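Odorant Binding Protein from Varroa destructor, form P2<1> (Varroa destructor, PDB 7NZA) probably binds and carries small hydrophobic odorant molecules in an open internal cavity in the mite Varroa destructor. Local coordinates at residues E102-K107 with A131-N136; W18-Q23 with S98-A103; Y135-S138 with G142-V145. All coordinates share one frame; numbering follows the deposited sequence.

All three contacts lie on the same side of the chain's centre. Contact 1 packs helix 98-118 against helix 122-141 and is partly buried. Contact 2 uses the start of helix 98-118 again, against the turn after strand 16-17. It is small, and two of its three touching residues are buried. Contact 3, partly buried like contact 1, takes up helix 122-141 where contact 1 leaves it and follows the chain out into strand 144-145. Its chemistry is mainly backbone capping, whereas contact 1 combines methionine packing with an aliphatic lysine-asparagine crossing, and contact 2 is purely van der Waals. Val104 of contact 1 also packs on Ile137 of contact 3. Contacts 1 and 3 both touch the second subunit.

Contact 1 of 3, residues E102-K107 with A131-N136; sequences EAVLLK and ACMDYN. With NA (sodium ion), chain E.
Lys107 lays its aliphatic chain across the side chain of Asn136 at about a right angle. CE of Lys107 comes 3.2 Å from OD1 of Asn136, and CG of Lys107 lies 3.9 Å from CB of Asn136. Beside this pair, Met133 reaches over to the facing helix. Bends at chi2 (-61°) and chi3 (-80°) fold its thioether so that SD of Met133 sits 3.7 Å from O of Lys107. CE of Met133 lies 4.1 Å from CG1 of Val104. No hydrogen bond crosses between the two segments. The Asn136 amide is instead tied to its own helix, with ND2 giving a 2.9 Å bond to O of Cys132. That oxygen also accepts from the backbone N of Asn136, and the two donors come from opposite faces of its carbonyl plane. The bond should limit rotation of the amide and keep OD1 facing the Lys107 chain. With an alanine here instead of Lys107, one side of the Asn136 amide would probably be uncovered and OD1 would lose the methylene chain that packs on it. Farther out, Ile91 of helix 84-93 touches both Val104 and Met133. On the far side of 102-107, O of Leu105 binds the sodium ion at 2.8 Å, a site shared with Arg88. Asp134 forms a salt bridge with Lys12 of the second subunit. The two short helical segments run nearly antiparallel, at 154°. This is a helical hairpin, cross-linked by the disulfide between Cys111 and Cys132.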
ATOM      1  N   GLU A 102      20.735   9.451 -16.350  1.00 20.71           N
ATOM      2  CA  GLU A 102      20.651  10.486 -17.390  1.00 19.93           C
ATOM      3  C   GLU A 102      19.236  10.516 -17.996  1.00 18.44           C
ATOM      4  O   GLU A 102      18.687  11.612 -18.169  1.00 18.28           O
ATOM      5  CB  GLU A 102      21.652  10.180 -18.482  1.00 21.68           C
ATOM      6  CG  GLU A 102      21.754  11.332 -19.499  1.00 24.16           C
ATOM      7  CD  GLU A 102      22.755  11.103 -20.630  1.00 27.60           C
ATOM      8  OE1 GLU A 102      23.731  10.360 -20.361  1.00 29.35           O
ATOM      9  OE2 GLU A 102      22.522  11.591 -21.771  1.00 29.87           O
ATOM     10  N   ALA A 103      18.698   9.334 -18.292  1.00 17.50           N
ATOM     11  CA  ALA A 103      17.338   9.259 -18.861  1.00 17.76           C
ATOM     12  C   ALA A 103      16.304   9.783 -17.871  1.00 16.91           C
ATOM     13  O   ALA A 103      15.412  10.531 -18.273  1.00 16.88           O
ATOM     14  CB  ALA A 103      17.093   7.815 -19.249  1.00 18.50           C
ATOM     15  N   VAL A 104      16.395   9.401 -16.620  1.00 16.87           N
ATOM     16  CA  VAL A 104      15.451   9.893 -15.587  1.00 16.21           C
ATOM     17  C   VAL A 104      15.538  11.408 -15.423  1.00 15.96           C
ATOM     18  O   VAL A 104      14.503  12.095 -15.311  1.00 16.29           O
ATOM     19  CB  VAL A 104      15.614   9.104 -14.278  1.00 16.67           C
ATOM     20  CG1 VAL A 104      14.796   9.785 -13.194  1.00 16.01           C
ATOM     21  CG2 VAL A 104      15.257   7.624 -14.452  1.00 16.60           C
ATOM     22  N   LEU A 105      16.755  11.943 -15.399  1.00 16.73           N
ATOM     23  CA  LEU A 105      16.925  13.399 -15.215  1.00 16.57           C
ATOM     24  C   LEU A 105      16.414  14.174 -16.455  1.00 16.29           C
ATOM     25  O   LEU A 105      15.930  15.295 -16.280  1.00 17.72           O
ATOM     26  CB  LEU A 105      18.410  13.656 -14.946  1.00 17.47           C
ATOM     27  CG  LEU A 105      18.892  13.284 -13.534  1.00 19.52           C
ATOM     28  CD1 LEU A 105      20.390  13.549 -13.476  1.00 20.86           C
ATOM     29  CD2 LEU A 105      18.163  14.022 -12.451  1.00 21.42           C
ATOM     30  N   LEU A 106      16.480  13.600 -17.618  1.00 15.93           N
ATOM     31  CA  LEU A 106      15.897  14.249 -18.806  1.00 16.90           C
ATOM     32  C   LEU A 106      14.391  14.255 -18.697  1.00 16.20           C
ATOM     33  O   LEU A 106      13.738  15.269 -18.949  1.00 17.82           O
ATOM     34  CB  LEU A 106      16.346  13.540 -20.088  1.00 17.96           C
ATOM     35  CG  LEU A 106      15.907  14.221 -21.376  1.00 21.35           C
ATOM     36  CD1 LEU A 106      16.450  15.659 -21.472  1.00 21.89           C
ATOM     37  CD2 LEU A 106      16.380  13.401 -22.556  1.00 22.82           C
ATOM     38  N   LYS A 107      13.794  13.146 -18.221  1.00 15.68           N
ATOM     39  CA  LYS A 107      12.337  13.130 -17.996  1.00 15.62           C
ATOM     40  C   LYS A 107      11.989  14.050 -16.870  1.00 15.05           C
ATOM     41  O   LYS A 107      10.877  14.622 -16.881  1.00 16.34           O
ATOM     42  CB  LYS A 107      11.825  11.693 -17.836  1.00 16.81           C
ATOM     43  CG  LYS A 107      11.835  10.882 -19.117  1.00 19.34           C
ATOM     44  CD  LYS A 107      10.968  11.509 -20.172  1.00 23.73           C
ATOM     45  CE  LYS A 107      10.774  10.558 -21.347  1.00 27.62           C
ATOM     46  NZ  LYS A 107       9.819  11.167 -22.292  1.00 33.75           N
ATOM     47  N   ALA A 131       2.792  12.266 -11.291  1.00 15.08           N
ATOM     48  CA  ALA A 131       2.217  11.240 -12.160  1.00 15.11           C
ATOM     49  C   ALA A 131       3.118  10.993 -13.361  1.00 14.88           C
ATOM     50  O   ALA A 131       3.335   9.864 -13.785  1.00 15.66           O
ATOM     51  CB  ALA A 131       0.814  11.632 -12.599  1.00 15.92           C
ATOM     52  N   CYS A 132       3.602  12.056 -13.949  1.00 14.46           N
ATOM     53  CA  CYS A 132       4.525  12.022 -15.113  1.00 14.56           C
ATOM     54  C   CYS A 132       5.801  11.248 -14.771  1.00 14.37           C
ATOM     55  O   CYS A 132       6.253  10.403 -15.550  1.00 14.78           O
ATOM     56  CB  CYS A 132       4.843  13.429 -15.589  1.00 15.57           C
ATOM     57  SG  CYS A 132       5.891  13.627 -17.040  1.00 16.68           S
ATOM     58  N   MET A 133       6.337  11.514 -13.612  1.00 14.14           N
ATOM     59  CA  MET A 133       7.610  10.827 -13.213  1.00 13.96           C
ATOM     60  C   MET A 133       7.305   9.372 -12.847  1.00 14.17           C
ATOM     61  O   MET A 133       8.107   8.492 -13.140  1.00 14.99           O
ATOM     62  CB  MET A 133       8.272  11.557 -12.064  1.00 13.18           C
ATOM     63  CG  MET A 133       8.847  12.874 -12.553  1.00 14.03           C
ATOM     64  SD  MET A 133      10.127  12.704 -13.827  1.00 14.68           S
ATOM     65  CE  MET A 133      11.570  12.291 -12.846  1.00 15.17           C
ATOM     66  N   ASP A 134       6.170   9.090 -12.226  1.00 15.10           N
ATOM     67  CA  ASP A 134       5.831   7.667 -11.886  1.00 15.42           C
ATOM     68  C   ASP A 134       5.830   6.861 -13.166  1.00 15.16           C
ATOM     69  O   ASP A 134       6.465   5.792 -13.237  1.00 17.34           O
ATOM     70  CB  ASP A 134       4.520   7.619 -11.142  1.00 17.11           C
ATOM     71  CG  ASP A 134       4.189   6.288 -10.518  1.00 19.83           C
ATOM     72  OD1 ASP A 134       4.362   6.138  -9.333  1.00 21.43           O
ATOM     73  OD2 ASP A 134       3.888   5.411 -11.298  1.00 22.76           O
ATOM     74  N   TYR A 135       5.158   7.370 -14.185  1.00 16.15           N
ATOM     75  CA  TYR A 135       5.059   6.690 -15.471  1.00 16.63           C
ATOM     76  C   TYR A 135       6.394   6.581 -16.168  1.00 15.82           C
ATOM     77  O   TYR A 135       6.828   5.517 -16.550  1.00 17.43           O
ATOM     78  CB  TYR A 135       4.047   7.430 -16.349  1.00 19.11           C
ATOM     79  CG  TYR A 135       3.944   6.820 -17.694  1.00 22.09           C
ATOM     80  CD1 TYR A 135       3.488   5.529 -17.879  1.00 25.07           C
ATOM     81  CD2 TYR A 135       4.423   7.493 -18.777  1.00 23.31           C
ATOM     82  CE1 TYR A 135       3.453   4.945 -19.147  1.00 26.27           C
ATOM     83  CE2 TYR A 135       4.268   6.979 -20.067  1.00 24.45           C
ATOM     84  CZ  TYR A 135       3.830   5.690 -20.230  1.00 26.57           C
ATOM     85  OH  TYR A 135       3.749   5.173 -21.511  1.00 32.07           O
ATOM     86  N   ASN A 136       7.103   7.698 -16.294  1.00 16.39           N
ATOM     87  CA  ASN A 136       8.377   7.685 -17.039  1.00 16.38           C
ATOM     88  C   ASN A 136       9.480   6.940 -16.324  1.00 16.17           C
ATOM     89  O   ASN A 136      10.211   6.202 -16.995  1.00 16.39           O
ATOM     90  CB  ASN A 136       8.841   9.092 -17.369  1.00 17.83           C
ATOM     91  CG  ASN A 136       8.095   9.667 -18.541  1.00 19.53           C
ATOM     92  OD1 ASN A 136       8.366   9.242 -19.669  1.00 21.31           O
ATOM     93  ND2 ASN A 136       7.134  10.524 -18.304  1.00 20.00           N
TER
HETATM   94 NA    NA E 203      17.398  17.268 -14.930  1.00 25.13          NA

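Contact 2 of 3, residues W18-Q23 with S98-A103; sequences WGKCEQ and SEVEEA
Val100 meets Lys20 and Cys21 with its two methyl groups, one for each residue. It lies in the first turns of helix 98-118. At the start of the segment, O of Ser98 accepts the backbone N of Glu102 at 3.0 Å. O of Glu99 next receives N of Ala103 at 3.1 Å. These are ordinary bonds of the first helical turns, in which Val100 lies. CG1 of Val100 stands opposite its own backbone N (chi1 165°) and approaches SG of Cys21 to 3.6 Å. CG2 of Val100, beside the backbone N, meets CE of Lys20 at 3.8 Å. Both touches are van der Waals contacts, and no hydrogen bond joins the two segments. Lys20 approaches obliquely. Its chain is extended at chi2 and bends at chi3 (-39°), which brings the methylene next to the amine against the valine methyl.

The facing residues are held by a type II' beta turn from Trp18 to Cys21. It is closed by N of Cys21 bonding to O of Trp18 at 2.9 Å. Gly19 takes the positive phi (61°) that this turn needs at its second position. SG of Cys21 is also fixed by its disulfide to Cys141, and the Lys20 backbone is hydrogen-bonded to Cys141. Val100 thus packs on a sulfur already secured to the end of helix 122-141. Farther along the same loop, Gln23 touches Leu96, just before helix 98-118. The turn leads out of strand 16-17, which pairs antiparallel with strand 144-145, and the chain then runs on to helix 28-44.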
ATOM      1  N   TRP A  18      11.565  -3.993  -9.260  1.00 17.30           N
ATOM      2  CA  TRP A  18      12.269  -2.730  -9.445  1.00 17.83           C
ATOM      3  C   TRP A  18      13.076  -2.690 -10.738  1.00 18.88           C
ATOM      4  O   TRP A  18      13.647  -1.642 -11.004  1.00 18.43           O
ATOM      5  CB  TRP A  18      13.117  -2.469  -8.202  1.00 17.51           C
ATOM      6  CG  TRP A  18      12.240  -2.154  -7.022  1.00 17.76           C
ATOM      7  CD1 TRP A  18      11.794  -3.032  -6.082  1.00 18.86           C
ATOM      8  CD2 TRP A  18      11.612  -0.884  -6.746  1.00 16.30           C
ATOM      9  NE1 TRP A  18      10.932  -2.383  -5.233  1.00 18.70           N
ATOM     10  CE2 TRP A  18      10.786  -1.090  -5.617  1.00 16.97           C
ATOM     11  CE3 TRP A  18      11.661   0.373  -7.327  1.00 17.22           C
ATOM     12  CZ2 TRP A  18      10.055  -0.031  -5.058  1.00 18.42           C
ATOM     13  CZ3 TRP A  18      10.940   1.381  -6.771  1.00 16.68           C
ATOM     14  CH2 TRP A  18      10.136   1.177  -5.653  1.00 17.93           C
ATOM     15  N   GLY A  19      13.147  -3.794 -11.475  1.00 17.82           N
ATOM     16  CA  GLY A  19      13.825  -3.746 -12.773  1.00 19.10           C
ATOM     17  C   GLY A  19      15.291  -3.356 -12.639  1.00 18.83           C
ATOM     18  O   GLY A  19      16.057  -3.879 -11.836  1.00 20.02           O
ATOM     19  N   LYS A  20      15.665  -2.337 -13.365  1.00 19.87           N
ATOM     20  CA  LYS A  20      17.020  -1.727 -13.463  1.00 21.84           C
ATOM     21  C   LYS A  20      17.267  -0.744 -12.327  1.00 20.86           C
ATOM     22  O   LYS A  20      18.312  -0.044 -12.354  1.00 23.40           O
ATOM     23  CB  LYS A  20      17.252  -1.062 -14.836  1.00 24.95           C
ATOM     24  CG  LYS A  20      17.093  -2.007 -16.016  1.00 28.50           C
ATOM     25  CD  LYS A  20      17.411  -1.409 -17.389  1.00 31.66           C
ATOM     26  CE  LYS A  20      16.925   0.018 -17.545  1.00 35.71           C
ATOM     27  NZ  LYS A  20      17.114   0.536 -18.923  1.00 43.04           N
ATOM     28  N   CYS A  21      16.304  -0.543 -11.412  1.00 20.63           N
ATOM     29  CA  CYS A  21      16.312   0.605 -10.495  1.00 19.64           C
ATOM     30  C   CYS A  21      16.009   0.184  -9.054  1.00 19.88           C
ATOM     31  O   CYS A  21      15.217   0.813  -8.406  1.00 18.36           O
ATOM     32  CB  CYS A  21      15.307   1.622 -11.021  1.00 18.80           C
ATOM     33  SG  CYS A  21      15.792   2.273 -12.628  1.00 21.87           S
ATOM     34  N   GLU A  22      16.708  -0.837  -8.568  1.00 18.99           N
ATOM     35  CA  GLU A  22      16.584  -1.301  -7.179  1.00 21.16           C
ATOM     36  C   GLU A  22      16.894  -0.152  -6.228  1.00 20.33           C
ATOM     37  O   GLU A  22      16.321  -0.134  -5.117  1.00 22.30           O
ATOM     38  CB  GLU A  22      17.514  -2.483  -6.952  1.00 23.10           C
ATOM     39  CG  GLU A  22      17.042  -3.774  -7.578  1.00 25.21           C
ATOM     40  CD  GLU A  22      15.874  -4.491  -6.894  1.00 25.56           C
ATOM     41  OE1 GLU A  22      15.552  -4.206  -5.722  1.00 29.09           O
ATOM     42  OE2 GLU A  22      15.326  -5.402  -7.547  1.00 28.34           O
ATOM     43  N   GLN A  23      17.704   0.814  -6.628  1.00 18.97           N
ATOM     44  CA  GLN A  23      18.059   1.954  -5.744  1.00 20.27           C
ATOM     45  C   GLN A  23      16.835   2.774  -5.371  1.00 20.26           C
ATOM     46  O   GLN A  23      16.906   3.577  -4.452  1.00 21.88           O
ATOM     47  CB  GLN A  23      19.069   2.874  -6.432  1.00 20.33           C
ATOM     48  CG  GLN A  23      20.426   2.205  -6.682  1.00 22.16           C
ATOM     49  CD  GLN A  23      20.466   1.423  -7.956  1.00 21.15           C
ATOM     50  OE1 GLN A  23      19.513   1.233  -8.723  1.00 21.64           O
ATOM     51  NE2 GLN A  23      21.687   0.958  -8.252  1.00 27.03           N
ATOM     52  N   SER A  98      24.447   5.067 -14.338  0.50 26.73           N
ATOM     53  CA  SER A  98      24.618   6.365 -15.039  0.50 28.41           C
ATOM     54  C   SER A  98      23.624   6.511 -16.201  0.50 27.19           C
ATOM     55  O   SER A  98      23.098   7.648 -16.357  0.50 26.54           O
ATOM     56  CB  SER A  98      26.060   6.577 -15.492  0.50 31.19           C
ATOM     57  OG  SER A  98      26.915   6.569 -14.361  0.50 34.40           O
ATOM     58  N   GLU A  99      23.411   5.472 -17.015  1.00 26.68           N
ATOM     59  CA  GLU A  99      22.595   5.613 -18.255  1.00 26.64           C
ATOM     60  C   GLU A  99      21.142   5.864 -17.793  1.00 24.71           C
ATOM     61  O   GLU A  99      20.453   6.724 -18.372  1.00 24.64           O
ATOM     62  CB  GLU A  99      22.625   4.366 -19.150  1.00 29.58           C
ATOM     63  N   VAL A 100      20.679   5.114 -16.800  1.00 23.29           N
ATOM     64  CA  VAL A 100      19.327   5.299 -16.225  1.00 22.27           C
ATOM     65  C   VAL A 100      19.232   6.676 -15.613  1.00 22.31           C
ATOM     66  O   VAL A 100      18.211   7.342 -15.845  1.00 21.37           O
ATOM     67  CB  VAL A 100      19.044   4.220 -15.183  1.00 24.83           C
ATOM     68  CG1 VAL A 100      17.849   4.612 -14.334  1.00 22.80           C
ATOM     69  CG2 VAL A 100      18.860   2.887 -15.891  1.00 28.17           C
ATOM     70  N   GLU A 101      20.185   7.107 -14.817  1.00 20.69           N
ATOM     71  CA  GLU A 101      20.131   8.419 -14.193  1.00 20.65           C
ATOM     72  C   GLU A 101      19.912   9.458 -15.293  1.00 20.39           C
ATOM     73  O   GLU A 101      19.135  10.404 -15.114  1.00 19.26           O
ATOM     74  CB  GLU A 101      21.366   8.683 -13.330  1.00 21.36           C
ATOM     75  CG  GLU A 101      21.317  10.067 -12.746  1.00 23.66           C
ATOM     76  CD  GLU A 101      22.529  10.519 -11.953  1.00 26.07           C
ATOM     77  OE1 GLU A 101      22.674  10.069 -10.812  1.00 24.78           O
ATOM     78  OE2 GLU A 101      23.335  11.332 -12.485  1.00 32.32           O
ATOM     79  N   GLU A 102      20.735   9.451 -16.350  1.00 20.71           N
ATOM     80  CA  GLU A 102      20.651  10.486 -17.390  1.00 19.93           C
ATOM     81  C   GLU A 102      19.236  10.516 -17.996  1.00 18.44           C
ATOM     82  O   GLU A 102      18.687  11.612 -18.169  1.00 18.28           O
ATOM     83  CB  GLU A 102      21.652  10.180 -18.482  1.00 21.68           C
ATOM     84  CG  GLU A 102      21.754  11.332 -19.499  1.00 24.16           C
ATOM     85  CD  GLU A 102      22.755  11.103 -20.630  1.00 27.60           C
ATOM     86  OE1 GLU A 102      23.731  10.360 -20.361  1.00 29.35           O
ATOM     87  OE2 GLU A 102      22.522  11.591 -21.771  1.00 29.87           O
ATOM     88  N   ALA A 103      18.698   9.334 -18.292  1.00 17.50           N
ATOM     89  CA  ALA A 103      17.338   9.259 -18.861  1.00 17.76           C
ATOM     90  C   ALA A 103      16.304   9.783 -17.871  1.00 16.91           C
ATOM     91  O   ALA A 103      15.412  10.531 -18.273  1.00 16.88           O
ATOM     92  CB  ALA A 103      17.093   7.815 -19.249  1.00 18.50           C
TER

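Contact 3 of 3, residues Y135-S138 with G142-V145; sequences YNIS and GIKV
Ser138 and Ile143 both turn their side chains beside the backbone N at the first torsion. In Ser138 this places OG back along the helix, where it hydrogen-bonds to O of Asp134. In Ile143 it sends CG1 (chi1 -68°) and then CD1 to Ile137, whose CG2 lies 4.3 Å from that CD1. CB of Ile143 rests 4.1 Å from CA of Ser138, and the same CB is 4.2 Å from OG of Ser138. The base of the isoleucine thus leans on the serine.

The main polar tie is between backbones. N of Ile143 donates to O of Ser138 at 3.0 Å. The donor lies in the carbonyl plane, on a lone pair, and the N-H...O angle is 147°. This bond spans six residues, from Ser138 to Ile143, and Gly142 between them has a positive phi of 69°. Both features are as in a Schellman motif, in which the chain reverses its twist to leave a helix. Here it ends helix 122-141 and sends the chain into strand 144-145.

A water donates to O of Ile143 at 2.8 Å and makes a weak 3.4 Å bond to O of Ser138, bridging the two carbonyls. Beyond the turn, the Lys144 backbone is hydrogen-bonded to Glu17, in the antiparallel pairing with strand 16-17, and Ile16 and Trp18 pack on the side chain of Ile143. NZ of Lys144 hydrogen-bonds to O of Leu47 of the second subunit. A buffer molecule, 2-[N-cyclohexylamino]ethane sulfonic acid, probably from the crystallisation liquor, lies close to the side chain of Ser138.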
ATOM      1  N   TYR A 135       5.158   7.370 -14.185  1.00 16.15           N
ATOM      2  CA  TYR A 135       5.059   6.690 -15.471  1.00 16.63           C
ATOM      3  C   TYR A 135       6.394   6.581 -16.168  1.00 15.82           C
ATOM      4  O   TYR A 135       6.828   5.517 -16.550  1.00 17.43           O
ATOM      5  CB  TYR A 135       4.047   7.430 -16.349  1.00 19.11           C
ATOM      6  CG  TYR A 135       3.944   6.820 -17.694  1.00 22.09           C
ATOM      7  CD1 TYR A 135       3.488   5.529 -17.879  1.00 25.07           C
ATOM      8  CD2 TYR A 135       4.423   7.493 -18.777  1.00 23.31           C
ATOM      9  CE1 TYR A 135       3.453   4.945 -19.147  1.00 26.27           C
ATOM     10  CE2 TYR A 135       4.268   6.979 -20.067  1.00 24.45           C
ATOM     11  CZ  TYR A 135       3.830   5.690 -20.230  1.00 26.57           C
ATOM     12  OH  TYR A 135       3.749   5.173 -21.511  1.00 32.07           O
ATOM     13  N   ASN A 136       7.103   7.698 -16.294  1.00 16.39           N
ATOM     14  CA  ASN A 136       8.377   7.685 -17.039  1.00 16.38           C
ATOM     15  C   ASN A 136       9.480   6.940 -16.324  1.00 16.17           C
ATOM     16  O   ASN A 136      10.211   6.202 -16.995  1.00 16.39           O
ATOM     17  CB  ASN A 136       8.841   9.092 -17.369  1.00 17.83           C
ATOM     18  CG  ASN A 136       8.095   9.667 -18.541  1.00 19.53           C
ATOM     19  OD1 ASN A 136       8.366   9.242 -19.669  1.00 21.31           O
ATOM     20  ND2 ASN A 136       7.134  10.524 -18.304  1.00 20.00           N
ATOM     21  N   ILE A 137       9.615   7.050 -15.041  1.00 15.72           N
ATOM     22  CA  ILE A 137      10.609   6.264 -14.283  1.00 15.70           C
ATOM     23  C   ILE A 137      10.296   4.806 -14.471  1.00 15.90           C
ATOM     24  O   ILE A 137      11.164   3.951 -14.661  1.00 16.94           O
ATOM     25  CB  ILE A 137      10.706   6.679 -12.834  1.00 15.47           C
ATOM     26  CG1 ILE A 137      11.255   8.091 -12.672  1.00 15.97           C
ATOM     27  CG2 ILE A 137      11.592   5.668 -12.093  1.00 15.74           C
ATOM     28  CD1 ILE A 137      11.215   8.570 -11.267  1.00 16.32           C
ATOM     29  N   SER A 138       9.007   4.422 -14.379  1.00 15.78           N
ATOM     30  CA  SER A 138       8.595   3.002 -14.524  1.00 16.82           C
ATOM     31  C   SER A 138       9.022   2.467 -15.884  1.00 17.77           C
ATOM     32  O   SER A 138       9.512   1.312 -16.004  1.00 17.53           O
ATOM     33  CB  SER A 138       7.114   2.780 -14.290  1.00 17.45           C
ATOM     34  OG  SER A 138       6.762   3.093 -12.992  1.00 17.83           O
ATOM     35  N   GLY A 142      11.905  -0.316 -16.215  1.00 19.17           N
ATOM     36  CA  GLY A 142      11.181  -1.610 -16.306  1.00 19.61           C
ATOM     37  C   GLY A 142      10.542  -2.035 -15.012  1.00 19.12           C
ATOM     38  O   GLY A 142      10.580  -3.238 -14.666  1.00 22.19           O
ATOM     39  N   ILE A 143      10.015  -1.094 -14.252  1.00 18.68           N
ATOM     40  CA  ILE A 143       9.353  -1.399 -12.972  1.00 18.24           C
ATOM     41  C   ILE A 143       7.962  -1.927 -13.227  1.00 19.05           C
ATOM     42  O   ILE A 143       7.236  -1.407 -14.094  1.00 20.18           O
ATOM     43  CB  ILE A 143       9.275  -0.170 -12.075  1.00 18.64           C
ATOM     44  CG1 ILE A 143      10.684   0.201 -11.627  1.00 19.12           C
ATOM     45  CG2 ILE A 143       8.316  -0.351 -10.933  1.00 19.41           C
ATOM     46  CD1 ILE A 143      10.794   1.595 -11.028  1.00 19.35           C
ATOM     47  N   LYS A 144       7.577  -2.996 -12.514  1.00 17.54           N
ATOM     48  CA  LYS A 144       6.193  -3.510 -12.533  1.00 18.09           C
ATOM     49  C   LYS A 144       5.612  -3.384 -11.126  1.00 16.51           C
ATOM     50  O   LYS A 144       6.269  -3.717 -10.177  1.00 17.38           O
ATOM     51  CB  LYS A 144       6.139  -4.959 -13.003  1.00 18.58           C
ATOM     52  CG  LYS A 144       6.516  -5.163 -14.460  1.00 21.97           C
ATOM     53  CD  LYS A 144       6.468  -6.632 -14.876  1.00 22.27           C
ATOM     54  CE  LYS A 144       7.582  -7.437 -14.242  1.00 25.69           C
ATOM     55  NZ  LYS A 144       7.634  -8.868 -14.636  1.00 26.67           N
ATOM     56  N   VAL A 145       4.399  -2.900 -11.056  1.00 18.90           N
ATOM     57  CA  VAL A 145       3.718  -2.718  -9.751  1.00 19.01           C
ATOM     58  C   VAL A 145       2.417  -3.506  -9.805  1.00 19.99           C
ATOM     59  O   VAL A 145       1.652  -3.314 -10.694  1.00 22.95           O
ATOM     60  CB  VAL A 145       3.439  -1.225  -9.472  1.00 20.54           C
ATOM     61  CG1 VAL A 145       2.730  -0.999  -8.143  1.00 21.29           C
ATOM     62  CG2 VAL A 145       4.704  -0.402  -9.559  1.00 21.10           C
TER
HETATM   63  O   HOH W   1       7.531  -1.293 -16.908  1.00 41.04           O